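PDB 7P18: 3-oxosteroid 1-dehydrogenase from Sterolibacterium denitrificans, which probably catalyses the FAD-dependent 1,2-desaturation of 3-oxosteroids, giving 3-oxo-Delta(1)-steroids and handing the electrons to an acceptor. Local coordinates for residues F391-P396 / P402-P407; P382-F387 / V416-D421. All blocks are in the same frame, centred on the assembly; numbering follows the deposited sequence.

Contact 1 of 2, residues F391-P396 / P402-P407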
loop_
_atom_site.group_PDB
_atom_site.type_symbol
_atom_site.label_atom_id
_atom_site.label_comp_id
_atom_site.label_asym_id
_atom_site.label_seq_id
_atom_site.Cartn_x
_atom_site.Cartn_y
_atom_site.Cartn_z
ATOM N N PHE A 391 13.367 -20.854 -12.042
ATOM C CA PHE A 391 12.719 -19.669 -11.397
ATOM C C PHE A 391 13.020 -19.713 -9.900
ATOM O O PHE A 391 13.510 -18.742 -9.246
ATOM C CB PHE A 391 11.228 -19.682 -11.724
ATOM C CG PHE A 391 10.518 -18.417 -11.313
ATOM C CD1 PHE A 391 10.294 -18.133 -9.974
ATOM C CD2 PHE A 391 10.113 -17.503 -12.263
ATOM C CE1 PHE A 391 9.665 -16.953 -9.591
ATOM C CE2 PHE A 391 9.461 -16.335 -11.875
ATOM C CZ PHE A 391 9.258 -16.054 -10.539
ATOM N N ARG A 392 12.727 -20.867 -9.303
ATOM C CA ARG A 392 12.896 -21.113 -7.854
ATOM C C ARG A 392 14.301 -20.742 -7.415
ATOM O O ARG A 392 14.442 -20.070 -6.377
ATOM C CB ARG A 392 12.635 -22.574 -7.495
ATOM C CG ARG A 392 12.743 -22.862 -6.005
ATOM C CD ARG A 392 11.561 -22.342 -5.177
ATOM N NE ARG A 392 11.884 -22.545 -3.772
ATOM C CZ ARG A 392 12.572 -21.695 -3.004
ATOM N NH1 ARG A 392 12.918 -20.486 -3.416
ATOM N NH2 ARG A 392 12.896 -22.061 -1.788
ATOM N N TYR A 393 15.300 -21.212 -8.161
ATOM C CA TYR A 393 16.735 -20.976 -7.830
ATOM C C TYR A 393 17.056 -19.478 -7.923
ATOM O O TYR A 393 17.816 -18.969 -7.069
ATOM C CB TYR A 393 17.646 -21.771 -8.770
ATOM C CG TYR A 393 19.124 -21.627 -8.485
ATOM C CD1 TYR A 393 19.742 -22.340 -7.468
ATOM C CD2 TYR A 393 19.903 -20.770 -9.239
ATOM C CE1 TYR A 393 21.101 -22.216 -7.224
ATOM C CE2 TYR A 393 21.258 -20.619 -8.997
ATOM C CZ TYR A 393 21.861 -21.354 -7.992
ATOM O OH TYR A 393 23.193 -21.204 -7.736
ATOM N N ASN A 394 16.534 -18.808 -8.952
ATOM C CA ASN A 394 16.943 -17.418 -9.322
ATOM C C ASN A 394 16.205 -16.322 -8.540
ATOM O O ASN A 394 16.825 -15.255 -8.319
ATOM C CB ASN A 394 16.849 -17.211 -10.823
ATOM C CG ASN A 394 18.021 -17.930 -11.484
ATOM O OD1 ASN A 394 17.868 -18.986 -12.066
ATOM N ND2 ASN A 394 19.204 -17.530 -11.112
ATOM N N TYR A 395 14.950 -16.528 -8.141
ATOM C CA TYR A 395 14.032 -15.386 -7.857
ATOM C C TYR A 395 13.322 -15.546 -6.530
ATOM O O TYR A 395 13.051 -16.658 -6.111
ATOM C CB TYR A 395 12.996 -15.270 -8.968
ATOM C CG TYR A 395 13.561 -15.039 -10.343
ATOM C CD1 TYR A 395 14.516 -14.058 -10.568
ATOM C CD2 TYR A 395 13.111 -15.758 -11.423
ATOM C CE1 TYR A 395 15.006 -13.809 -11.844
ATOM C CE2 TYR A 395 13.614 -15.543 -12.697
ATOM C CZ TYR A 395 14.563 -14.560 -12.906
ATOM O OH TYR A 395 15.032 -14.331 -14.166
ATOM N N PRO A 396 12.979 -14.422 -5.863
ATOM C CA PRO A 396 12.138 -14.451 -4.670
ATOM C C PRO A 396 10.687 -14.596 -5.133
ATOM O O PRO A 396 10.394 -14.350 -6.294
ATOM C CB PRO A 396 12.411 -13.104 -4.006
ATOM C CG PRO A 396 12.686 -12.182 -5.140
ATOM C CD PRO A 396 13.297 -13.041 -6.254
ATOM N N PRO A 402 15.312 -16.556 -3.077
ATOM C CA PRO A 402 15.872 -17.389 -4.146
ATOM C C PRO A 402 16.501 -18.672 -3.566
ATOM O O PRO A 402 17.159 -18.588 -2.509
ATOM C CB PRO A 402 16.925 -16.497 -4.792
ATOM C CG PRO A 402 16.458 -15.082 -4.466
ATOM C CD PRO A 402 15.853 -15.184 -3.074
ATOM N N GLY A 403 16.238 -19.806 -4.210
ATOM C CA GLY A 403 16.761 -21.121 -3.807
ATOM C C GLY A 403 18.281 -21.130 -3.714
ATOM O O GLY A 403 18.802 -21.888 -2.896
ATOM N N GLN A 404 18.949 -20.292 -4.508
ATOM C CA GLN A 404 20.425 -20.123 -4.473
ATOM C C GLN A 404 20.869 -19.745 -3.051
ATOM O O GLN A 404 21.933 -20.233 -2.647
ATOM C CB GLN A 404 20.890 -19.175 -5.583
ATOM C CG GLN A 404 20.820 -17.676 -5.321
ATOM C CD GLN A 404 21.407 -16.910 -6.492
ATOM O OE1 GLN A 404 22.577 -17.082 -6.849
ATOM N NE2 GLN A 404 20.596 -16.072 -7.125
ATOM N N ILE A 405 20.082 -18.987 -2.284
ATOM C CA ILE A 405 20.483 -18.568 -0.907
ATOM C C ILE A 405 19.644 -19.269 0.175
ATOM O O ILE A 405 20.130 -19.303 1.287
ATOM C CB ILE A 405 20.471 -17.036 -0.745
ATOM C CG1 ILE A 405 19.063 -16.453 -0.645
ATOM C CG2 ILE A 405 21.268 -16.381 -1.860
ATOM C CD1 ILE A 405 19.045 -14.959 -0.384
ATOM N N GLN A 406 18.443 -19.789 -0.119
ATOM C CA GLN A 406 17.537 -20.419 0.895
ATOM C C GLN A 406 16.940 -21.686 0.295
ATOM O O GLN A 406 16.157 -21.619 -0.641
ATOM C CB GLN A 406 16.443 -19.433 1.332
ATOM C CG GLN A 406 15.112 -20.066 1.754
ATOM C CD GLN A 406 13.886 -19.207 1.532
ATOM O OE1 GLN A 406 13.711 -18.162 2.158
ATOM N NE2 GLN A 406 12.978 -19.653 0.677
ATOM N N PRO A 407 17.269 -22.881 0.816
ATOM C CA PRO A 407 16.670 -24.121 0.320
ATOM C C PRO A 407 15.208 -24.234 0.770
ATOM O O PRO A 407 14.827 -23.504 1.635
ATOM C CB PRO A 407 17.523 -25.217 0.977
ATOM C CG PRO A 407 17.979 -24.573 2.274
ATOM C CD PRO A 407 18.187 -23.108 1.944
#
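Gly403 and Gln404 offer consecutive backbone N-H groups to the carbonyls of Arg392 and Tyr393, so that a beta turn at 402-405 meets the C-terminal end of helix 389-394. The chain leaves helical geometry at Tyr395 and turns back on itself to make these bonds. Gly403 N reaches Arg392 O at 2.8 Å with an N-H...O angle of 167°, its donor tilted out of the carbonyl plane. Gln404 N reaches Tyr393 O at 3.1 Å, in the carbonyl plane and on a lone pair. Pro402 O, accepting from both Ile405 N and Gln406 N, closes the turn.

Packing and weak C-H contacts sit beside this pairing. With Tyr393 CG anti to the backbone N (chi1 -178°), the phenol swings back to the turn, and Gln404 CB lies over one ring face, a CH-pi contact 3.5 Å from the ring centroid. Pro402 packs its CD against Pro396 CB at 4.1 Å, while its CA makes a CA-H...O contact with Tyr395 O.

The charged group here is the Arg392 guanidinium. Its chain bends at chi2 and carries the planar end across the turn, with Gly403 CA over one face. NH1 donates to Met401 O and NH2 makes a salt bridge to Asp408, so the arginine is held by residues next to both ends of the returning segment. The side chains of Arg392 and Gln406 cross at about a right angle, the guanidinium and amide planes 62° apart; Gln406 NE2 lies 3.4 Å from Arg392 NH2, two donors in contact without a bond.

Contact 2 of 2, residues P382-F387 / V416-D421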
loop_
_atom_site.group_PDB
_atom_site.type_symbol
_atom_site.label_atom_id
_atom_site.label_comp_id
_atom_site.label_asym_id
_atom_site.label_seq_id
_atom_site.Cartn_x
_atom_site.Cartn_y
_atom_site.Cartn_z
ATOM N N PRO A 382 -9.235 -18.571 -4.584
ATOM C CA PRO A 382 -7.898 -18.162 -5.021
ATOM C C PRO A 382 -7.525 -18.706 -6.397
ATOM O O PRO A 382 -8.266 -19.467 -6.986
ATOM C CB PRO A 382 -6.961 -18.764 -3.976
ATOM C CG PRO A 382 -7.697 -19.992 -3.506
ATOM C CD PRO A 382 -9.160 -19.586 -3.528
ATOM N N ALA A 383 -6.372 -18.246 -6.908
ATOM C CA ALA A 383 -5.761 -18.704 -8.168
ATOM C C ALA A 383 -4.389 -19.278 -7.827
ATOM O O ALA A 383 -4.071 -19.366 -6.644
ATOM C CB ALA A 383 -5.686 -17.558 -9.165
ATOM N N TRP A 384 -3.671 -19.766 -8.836
ATOM C CA TRP A 384 -2.448 -20.582 -8.654
ATOM C C TRP A 384 -1.316 -19.958 -9.453
ATOM O O TRP A 384 -1.490 -19.739 -10.673
ATOM C CB TRP A 384 -2.692 -22.044 -9.032
ATOM C CG TRP A 384 -3.638 -22.674 -8.066
ATOM C CD1 TRP A 384 -4.987 -22.780 -8.225
ATOM C CD2 TRP A 384 -3.340 -23.140 -6.743
ATOM N NE1 TRP A 384 -5.544 -23.324 -7.102
ATOM C CE2 TRP A 384 -4.562 -23.566 -6.184
ATOM C CE3 TRP A 384 -2.170 -23.295 -5.998
ATOM C CZ2 TRP A 384 -4.637 -24.100 -4.906
ATOM C CZ3 TRP A 384 -2.244 -23.801 -4.723
ATOM C CH2 TRP A 384 -3.467 -24.196 -4.185
ATOM N N LEU A 385 -0.188 -19.801 -8.779
ATOM C CA LEU A 385 1.057 -19.324 -9.439
ATOM C C LEU A 385 1.980 -20.526 -9.625
ATOM O O LEU A 385 2.201 -21.221 -8.640
ATOM C CB LEU A 385 1.688 -18.256 -8.562
ATOM C CG LEU A 385 3.015 -17.730 -9.095
ATOM C CD1 LEU A 385 2.731 -16.740 -10.190
ATOM C CD2 LEU A 385 3.821 -17.123 -7.978
ATOM N N ILE A 386 2.429 -20.752 -10.855
ATOM C CA ILE A 386 3.236 -21.943 -11.279
ATOM C C ILE A 386 4.595 -21.472 -11.805
ATOM O O ILE A 386 4.640 -20.504 -12.591
ATOM C CB ILE A 386 2.482 -22.730 -12.358
ATOM C CG1 ILE A 386 1.009 -22.958 -11.995
ATOM C CG2 ILE A 386 3.236 -24.027 -12.654
ATOM C CD1 ILE A 386 0.790 -23.915 -10.841
ATOM N N PHE A 387 5.683 -22.096 -11.353
ATOM C CA PHE A 387 7.037 -21.853 -11.926
ATOM C C PHE A 387 7.902 -23.110 -11.742
ATOM O O PHE A 387 7.450 -24.075 -11.056
ATOM C CB PHE A 387 7.668 -20.620 -11.284
ATOM C CG PHE A 387 7.738 -20.593 -9.785
ATOM C CD1 PHE A 387 8.788 -21.199 -9.103
ATOM C CD2 PHE A 387 6.762 -19.932 -9.050
ATOM C CE1 PHE A 387 8.878 -21.139 -7.722
ATOM C CE2 PHE A 387 6.852 -19.883 -7.671
ATOM C CZ PHE A 387 7.896 -20.495 -7.006
ATOM N N VAL A 416 3.078 -22.986 2.217
ATOM C CA VAL A 416 3.554 -21.786 1.442
ATOM C C VAL A 416 3.792 -22.185 -0.021
ATOM O O VAL A 416 3.559 -21.383 -0.939
ATOM C CB VAL A 416 4.805 -21.204 2.100
ATOM C CG1 VAL A 416 5.448 -20.144 1.215
ATOM C CG2 VAL A 416 4.526 -20.671 3.484
ATOM N N TYR A 417 4.189 -23.429 -0.291
ATOM C CA TYR A 417 4.411 -23.883 -1.681
ATOM C C TYR A 417 4.110 -25.373 -1.777
ATOM O O TYR A 417 4.259 -26.088 -0.769
ATOM C CB TYR A 417 5.850 -23.564 -2.131
ATOM C CG TYR A 417 6.872 -24.383 -1.386
ATOM C CD1 TYR A 417 7.328 -24.003 -0.141
ATOM C CD2 TYR A 417 7.280 -25.612 -1.880
ATOM C CE1 TYR A 417 8.170 -24.810 0.605
ATOM C CE2 TYR A 417 8.148 -26.415 -1.159
ATOM C CZ TYR A 417 8.580 -26.032 0.096
ATOM O OH TYR A 417 9.430 -26.845 0.826
ATOM N N TRP A 418 3.686 -25.795 -2.968
ATOM C CA TRP A 418 3.559 -27.221 -3.353
ATOM C C TRP A 418 4.655 -27.524 -4.383
ATOM O O TRP A 418 4.984 -26.618 -5.185
ATOM C CB TRP A 418 2.158 -27.502 -3.877
ATOM C CG TRP A 418 1.075 -27.374 -2.850
ATOM C CD1 TRP A 418 0.368 -28.396 -2.271
ATOM C CD2 TRP A 418 0.509 -26.156 -2.327
ATOM N NE1 TRP A 418 -0.567 -27.900 -1.404
ATOM C CE2 TRP A 418 -0.487 -26.532 -1.387
ATOM C CE3 TRP A 418 0.786 -24.790 -2.479
ATOM C CZ2 TRP A 418 -1.233 -25.593 -0.679
ATOM C CZ3 TRP A 418 0.035 -23.863 -1.793
ATOM C CH2 TRP A 418 -0.948 -24.263 -0.885
ATOM N N ARG A 419 5.219 -28.733 -4.340
ATOM C CA ARG A 419 6.399 -29.122 -5.157
ATOM C C ARG A 419 6.117 -30.498 -5.758
ATOM O O ARG A 419 5.466 -31.324 -5.089
ATOM C CB ARG A 419 7.660 -29.030 -4.293
ATOM C CG ARG A 419 8.943 -29.368 -5.039
ATOM C CD ARG A 419 10.172 -29.394 -4.150
ATOM N NE ARG A 419 10.009 -30.499 -3.207
ATOM C CZ ARG A 419 10.152 -30.444 -1.895
ATOM N NH1 ARG A 419 10.537 -29.334 -1.290
ATOM N NH2 ARG A 419 9.897 -31.519 -1.173
ATOM N N ASP A 420 6.482 -30.683 -7.026
ATOM C CA ASP A 420 6.289 -31.965 -7.735
ATOM C C ASP A 420 7.313 -32.094 -8.867
ATOM O O ASP A 420 7.700 -31.071 -9.474
ATOM C CB ASP A 420 4.875 -32.114 -8.274
ATOM C CG ASP A 420 4.480 -33.576 -8.411
ATOM O OD1 ASP A 420 5.038 -34.248 -9.319
ATOM O OD2 ASP A 420 3.614 -34.024 -7.625
ATOM N N ASP A 421 7.715 -33.333 -9.147
ATOM C CA ASP A 421 8.671 -33.639 -10.234
ATOM C C ASP A 421 8.027 -33.410 -11.590
ATOM O O ASP A 421 8.778 -33.148 -12.556
ATOM C CB ASP A 421 9.160 -35.080 -10.112
ATOM C CG ASP A 421 10.184 -35.271 -9.023
ATOM O OD1 ASP A 421 10.829 -34.293 -8.604
ATOM O OD2 ASP A 421 10.341 -36.434 -8.604
#
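Trp384 and Trp418 carry this contact alone: one indole drives its edge into the face of the other. It is a T-shaped aromatic pair, the six-membered rings standing at 81° to each other with centroids 5.2 Å apart. The leading atom is Trp384 CZ3, which sits over the Trp418 face toward the rim of the ring, 3.7 Å from Trp418 CZ3 and 3.9 Å from Trp418 CE3. Trp384 CH2 follows beside it, 4.2 Å from Trp418 CH2. Both indoles therefore meet through their benzene halves.

The two side chains reach each other differently. Trp418 heads for the other segment from its CB onward, whereas in Trp384 it is the ring, with CG anti to the carbonyl carbon (chi1 -67°), that closes the distance. An alanine in place of Trp418 would take away the face on which Trp384 rests, and would probably open a gap over Trp384 CZ3 and let that indole shift.

No hydrogen bond joins the two segments; several of their polar groups bond to other parts of the chain. Strand 383-387 bonds through its backbone to strands 347-349 and 486-502, and Asp420 takes a hydrogen bond from Gln429 in helix 423-430. That helix also packs on both indoles, Ile430 against Trp384 and Gln429 against Trp418.

The pair thus ties two strands of one antiparallel sheet, each hydrogen-bonded to strand 486-502 and not to the other, a sheet separate from the parallel Rossmann-type sheet of this FAD-dependent oxidoreductase.

The two contacts lie about 15 Å apart, centre to centre, on the same side of the molecule, with contact 1 nested inside the loop that contact 2 closes. Along the chain come strand 383-387, helix 389-394, the returning turn 402-407 and strand 418-420. The excursion thus leaves the antiparallel sheet and rejoins it, folding back on its own helix on the way. Contacts 1 and 2 touch where Arg392 CD packs 3.9 Å from Phe387 CE1, and the rings of Phe387 and Phe391 also meet. Asp408 bridges them electrostatically, with one carboxylate oxygen on Arg392 and the other on Arg419. Both are structural packing away from the FAD and steroid sites, joining parts of this excursion.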